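Local coordinates for putative uncharacterized protein (Paracoccus denitrificans, PDB 3DML) that probably acts as a periplasmic thiol-disulfide oxidoreductase of the thioredoxin fold in chemotrophic sulfur oxidation, at residues Gln27-Cys33 with Phe76-Phe80; Pro66-Leu70 with Met83-Val87. All coordinates share one frame. Numbering follows the deposited sequence.

Contact 1. Residues Gln27-Cys33 with Phe76-Phe80; sequences QPGCLYC and FTPTF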
# COMPACT_ATOMS: atom_id res chain seq x y z
N GLN A 27 11.25 1.76 -4.22
CA GLN A 27 12.37 2.19 -5.05
C GLN A 27 13.59 1.39 -4.64
O GLN A 27 13.60 0.80 -3.55
CB GLN A 27 12.65 3.69 -4.89
CG GLN A 27 13.20 4.14 -3.52
CD GLN A 27 13.39 5.64 -3.50
OE1 GLN A 27 14.16 6.18 -4.30
NE2 GLN A 27 12.69 6.33 -2.59
N PRO A 28 14.61 1.33 -5.52
CA PRO A 28 15.85 0.63 -5.20
C PRO A 28 16.52 1.15 -3.95
O PRO A 28 16.55 2.37 -3.69
CB PRO A 28 16.73 0.89 -6.43
CG PRO A 28 15.77 1.04 -7.53
CD PRO A 28 14.65 1.85 -6.90
N GLY A 29 17.04 0.21 -3.16
CA GLY A 29 17.78 0.54 -1.95
C GLY A 29 16.93 1.01 -0.79
O GLY A 29 17.46 1.53 0.19
N CYS A 30 15.61 0.86 -0.89
CA CYS A 30 14.73 1.27 0.20
C CYS A 30 14.69 0.21 1.31
O CYS A 30 14.04 -0.83 1.19
CB CYS A 30 13.32 1.58 -0.31
SG CYS A 30 12.26 2.30 0.97
N LEU A 31 15.38 0.50 2.41
CA LEU A 31 15.45 -0.44 3.52
C LEU A 31 14.08 -0.75 4.13
O LEU A 31 13.79 -1.90 4.45
CB LEU A 31 16.41 0.09 4.57
CG LEU A 31 16.74 -0.81 5.75
CD1 LEU A 31 18.24 -0.68 6.00
CD2 LEU A 31 15.97 -0.38 6.97
N TYR A 32 13.24 0.27 4.30
CA TYR A 32 11.91 0.07 4.88
C TYR A 32 10.95 -0.72 3.98
O TYR A 32 10.15 -1.47 4.50
CB TYR A 32 11.31 1.40 5.37
CG TYR A 32 11.90 1.79 6.71
CD1 TYR A 32 13.04 2.59 6.80
CD2 TYR A 32 11.34 1.31 7.89
CE1 TYR A 32 13.59 2.92 8.03
CE2 TYR A 32 11.88 1.64 9.13
CZ TYR A 32 13.00 2.46 9.19
OH TYR A 32 13.53 2.77 10.43
N CYS A 33 11.04 -0.55 2.66
CA CYS A 33 10.38 -1.50 1.71
C CYS A 33 10.83 -2.93 1.95
O CYS A 33 10.00 -3.84 2.02
CB CYS A 33 10.67 -1.13 0.26
SG CYS A 33 9.87 0.41 -0.21
N PHE A 76 7.37 9.39 -1.12
CA PHE A 76 8.04 8.71 -0.03
C PHE A 76 7.88 7.23 -0.30
O PHE A 76 6.85 6.82 -0.80
CB PHE A 76 7.40 9.04 1.33
CG PHE A 76 8.15 8.48 2.51
CD1 PHE A 76 9.16 9.23 3.11
CD2 PHE A 76 7.85 7.21 3.00
CE1 PHE A 76 9.87 8.69 4.22
CE2 PHE A 76 8.55 6.67 4.10
CZ PHE A 76 9.56 7.40 4.69
N THR A 77 8.92 6.45 -0.05
CA THR A 77 8.78 4.99 -0.08
C THR A 77 9.19 4.37 1.27
O THR A 77 10.17 4.80 1.86
CB THR A 77 9.64 4.35 -1.19
OG1 THR A 77 11.01 4.64 -0.96
CG2 THR A 77 9.24 4.86 -2.58
N PRO A 78 8.45 3.34 1.75
CA PRO A 78 7.25 2.77 1.11
C PRO A 78 6.03 3.66 1.32
O PRO A 78 5.86 4.26 2.39
CB PRO A 78 7.07 1.43 1.85
CG PRO A 78 7.67 1.68 3.21
CD PRO A 78 8.75 2.71 3.05
N THR A 79 5.18 3.74 0.31
CA THR A 79 3.85 4.34 0.49
C THR A 79 2.84 3.29 0.08
O THR A 79 3.01 2.62 -0.94
CB THR A 79 3.68 5.61 -0.40
OG1 THR A 79 4.52 6.65 0.11
CG2 THR A 79 2.22 6.11 -0.40
N PHE A 80 1.77 3.16 0.85
CA PHE A 80 0.73 2.19 0.54
C PHE A 80 -0.54 2.96 0.22
O PHE A 80 -1.04 3.66 1.09
CB PHE A 80 0.48 1.28 1.74
CG PHE A 80 1.73 0.56 2.22
CD1 PHE A 80 2.06 -0.69 1.68
CD2 PHE A 80 2.55 1.14 3.18
CE1 PHE A 80 3.21 -1.37 2.11
CE2 PHE A 80 3.72 0.48 3.63
CZ PHE A 80 4.04 -0.78 3.08

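Contact 2. Residues Pro66-Leu70 with Met83-Val87; sequences PGLEL and MAGDV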
# COMPACT_ATOMS: atom_id res chain seq x y z
N PRO A 66 -2.02 2.77 -16.51
CA PRO A 66 -3.13 3.55 -17.06
C PRO A 66 -4.45 3.43 -16.26
O PRO A 66 -4.77 2.35 -15.73
CB PRO A 66 -3.30 2.94 -18.46
CG PRO A 66 -1.91 2.52 -18.81
CD PRO A 66 -1.37 1.94 -17.54
N GLY A 67 -5.17 4.54 -16.15
CA GLY A 67 -6.49 4.58 -15.50
C GLY A 67 -6.48 4.84 -14.00
O GLY A 67 -7.53 5.07 -13.39
N LEU A 68 -5.29 4.80 -13.40
CA LEU A 68 -5.15 4.88 -11.94
C LEU A 68 -5.10 6.34 -11.51
O LEU A 68 -4.26 7.10 -11.98
CB LEU A 68 -3.87 4.14 -11.50
CG LEU A 68 -3.88 2.89 -10.60
CD1 LEU A 68 -4.93 1.86 -10.93
CD2 LEU A 68 -2.50 2.24 -10.57
N GLU A 69 -6.01 6.73 -10.62
CA GLU A 69 -6.10 8.14 -10.22
C GLU A 69 -5.66 8.32 -8.75
O GLU A 69 -6.36 7.88 -7.83
CB GLU A 69 -7.53 8.66 -10.38
CG GLU A 69 -8.20 8.26 -11.70
CD GLU A 69 -7.66 9.06 -12.87
OE1 GLU A 69 -7.32 10.25 -12.68
OE2 GLU A 69 -7.57 8.51 -13.99
N LEU A 70 -4.50 8.94 -8.56
CA LEU A 70 -4.03 9.29 -7.22
C LEU A 70 -4.40 10.70 -6.79
O LEU A 70 -4.46 11.62 -7.63
CB LEU A 70 -2.50 9.15 -7.12
CG LEU A 70 -1.84 7.80 -7.43
CD1 LEU A 70 -0.35 7.87 -7.18
CD2 LEU A 70 -2.45 6.68 -6.61
N MSE A 83 -6.72 1.89 -2.98
CA MSE A 83 -7.53 2.27 -4.14
C MSE A 83 -8.89 1.63 -4.02
O MSE A 83 -9.00 0.45 -3.68
CB MSE A 83 -6.90 1.73 -5.42
CG MSE A 83 -5.47 2.05 -5.61
SE MSE A 83 -5.19 3.97 -5.89
CE MSE A 83 -6.05 4.09 -7.62
N ALA A 84 -9.93 2.40 -4.33
CA ALA A 84 -11.27 1.85 -4.47
C ALA A 84 -11.58 1.97 -5.95
O ALA A 84 -11.75 3.08 -6.47
CB ALA A 84 -12.25 2.64 -3.66
N GLY A 85 -11.59 0.85 -6.64
CA GLY A 85 -11.68 0.87 -8.09
C GLY A 85 -10.43 1.57 -8.60
O GLY A 85 -9.31 1.23 -8.22
N ASP A 86 -10.59 2.57 -9.45
CA ASP A 86 -9.39 3.16 -10.02
C ASP A 86 -8.96 4.45 -9.32
O ASP A 86 -8.17 5.20 -9.87
CB ASP A 86 -9.60 3.45 -11.51
CG ASP A 86 -9.89 2.19 -12.32
OD1 ASP A 86 -9.27 1.12 -12.05
OD2 ASP A 86 -10.73 2.29 -13.24
N VAL A 87 -9.47 4.69 -8.11
CA VAL A 87 -9.26 5.98 -7.45
C VAL A 87 -8.79 5.83 -6.01
O VAL A 87 -9.31 5.01 -5.24
CB VAL A 87 -10.51 6.92 -7.53
CG1 VAL A 87 -11.65 6.45 -6.64
CG2 VAL A 87 -10.12 8.34 -7.17

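Contact 1. Residues Gln27-Cys33 with Phe76-Phe80
The pyrrolidine ring of P78 packs against the start of helix 31-39, where C30 is N-cap and C33 lies in the first turn: its CB lies 3.6 Å from C33 SG, and its CD is 3.7 Å from Y32 CB and 4.1 Å from C30 SG. The peptide bond between T77 and P78 is cis, and both residues lie against the sulfurs. T77 adds polar and apolar contacts next to the proline. Its OG1 accepts a nearly straight hydrogen bond from Q27 NE2 (2.9 Å, 169°) and lies 3.3 Å from C30 SG, while its CB is 4.1 Å from C33 SG. The far oxygen of the Q27 amide is held by R61. In 27-33, a type II turn from Q27 to C30, with G29 at positive phi, leads into the helix. The capping bond runs from C33 N to C30 SG at 3.5 Å. C30 SG and C33 SG are 3.3 Å apart, too far for a disulfide, so this is the reduced dithiol. A CxxC at a helix start facing a cis-proline is the thioredoxin-type redox centre, consistent with the protein's name. Beyond P78 the chain enters strand 79-84, which runs between strands 20-26 and 87-93: T79 bonds to the backbone of F25 and F80 to that of L92, while the F80 ring meets W36 of helix 31-39 and F101 of helix 98-112.

Contact 2. Residues Pro66-Leu70 with Met83-Val87
This is a surface contact in which an irregular loop, on its way from strand 55-59 to strand 79-84, runs alongside the hairpin joining strands 79-84 and 87-93. Between 66-70 and 83-87 one backbone hydrogen bond forms, E69 N to D86 O at 2.8 Å and 159°. E69 also bonds to the backbone of E88, so it pairs with both neighbours of V87 in a single beta bridge (E69 and V87 CA atoms 4.7 Å apart), accompanied by a CA-H...O contact from V87 CA to E69 O at 3.5 Å. Beside this bridge selenomethionine M83 directs its CA-to-CB bond toward the loop, its CE 3.9 Å from L68 CG and 3.8 Å from E69 O, its SE 3.9 Å from L70 CD2; L68 and M83 also rest on L23 of strand 20-26. G67 O touches D86 CB at 3.2 Å. The hairpin is closed by A84 N to V87 O (2.8 Å) and V87 N to A84 O (3.2 Å) around a type II' turn with G85 at its second position, where positive phi suits glycine. Such a two-residue turn is a classic beta-hairpin connection, and here it links the last two strands of the thioredoxin fold.

In the fold
The two contacts lie with their centres 21 Å apart and share strand 79-84: contact 1 holds the start of that strand and contact 2 its end together with the following turn. Along the chain they interleave, in the order 27-33, 66-70, 76-80, 83-87. The chain therefore passes through the loop of contact 2 before returning to the cis-proline loop of contact 1, then runs along strand 79-84 to the hairpin. In the mixed sheet, strand 79-84 is flanked by 20-26 and 87-93. The residues leading into the strand, T77 and P78, face the dithiol, where the chemistry is expected, while its far end belongs to structural packing at the surface.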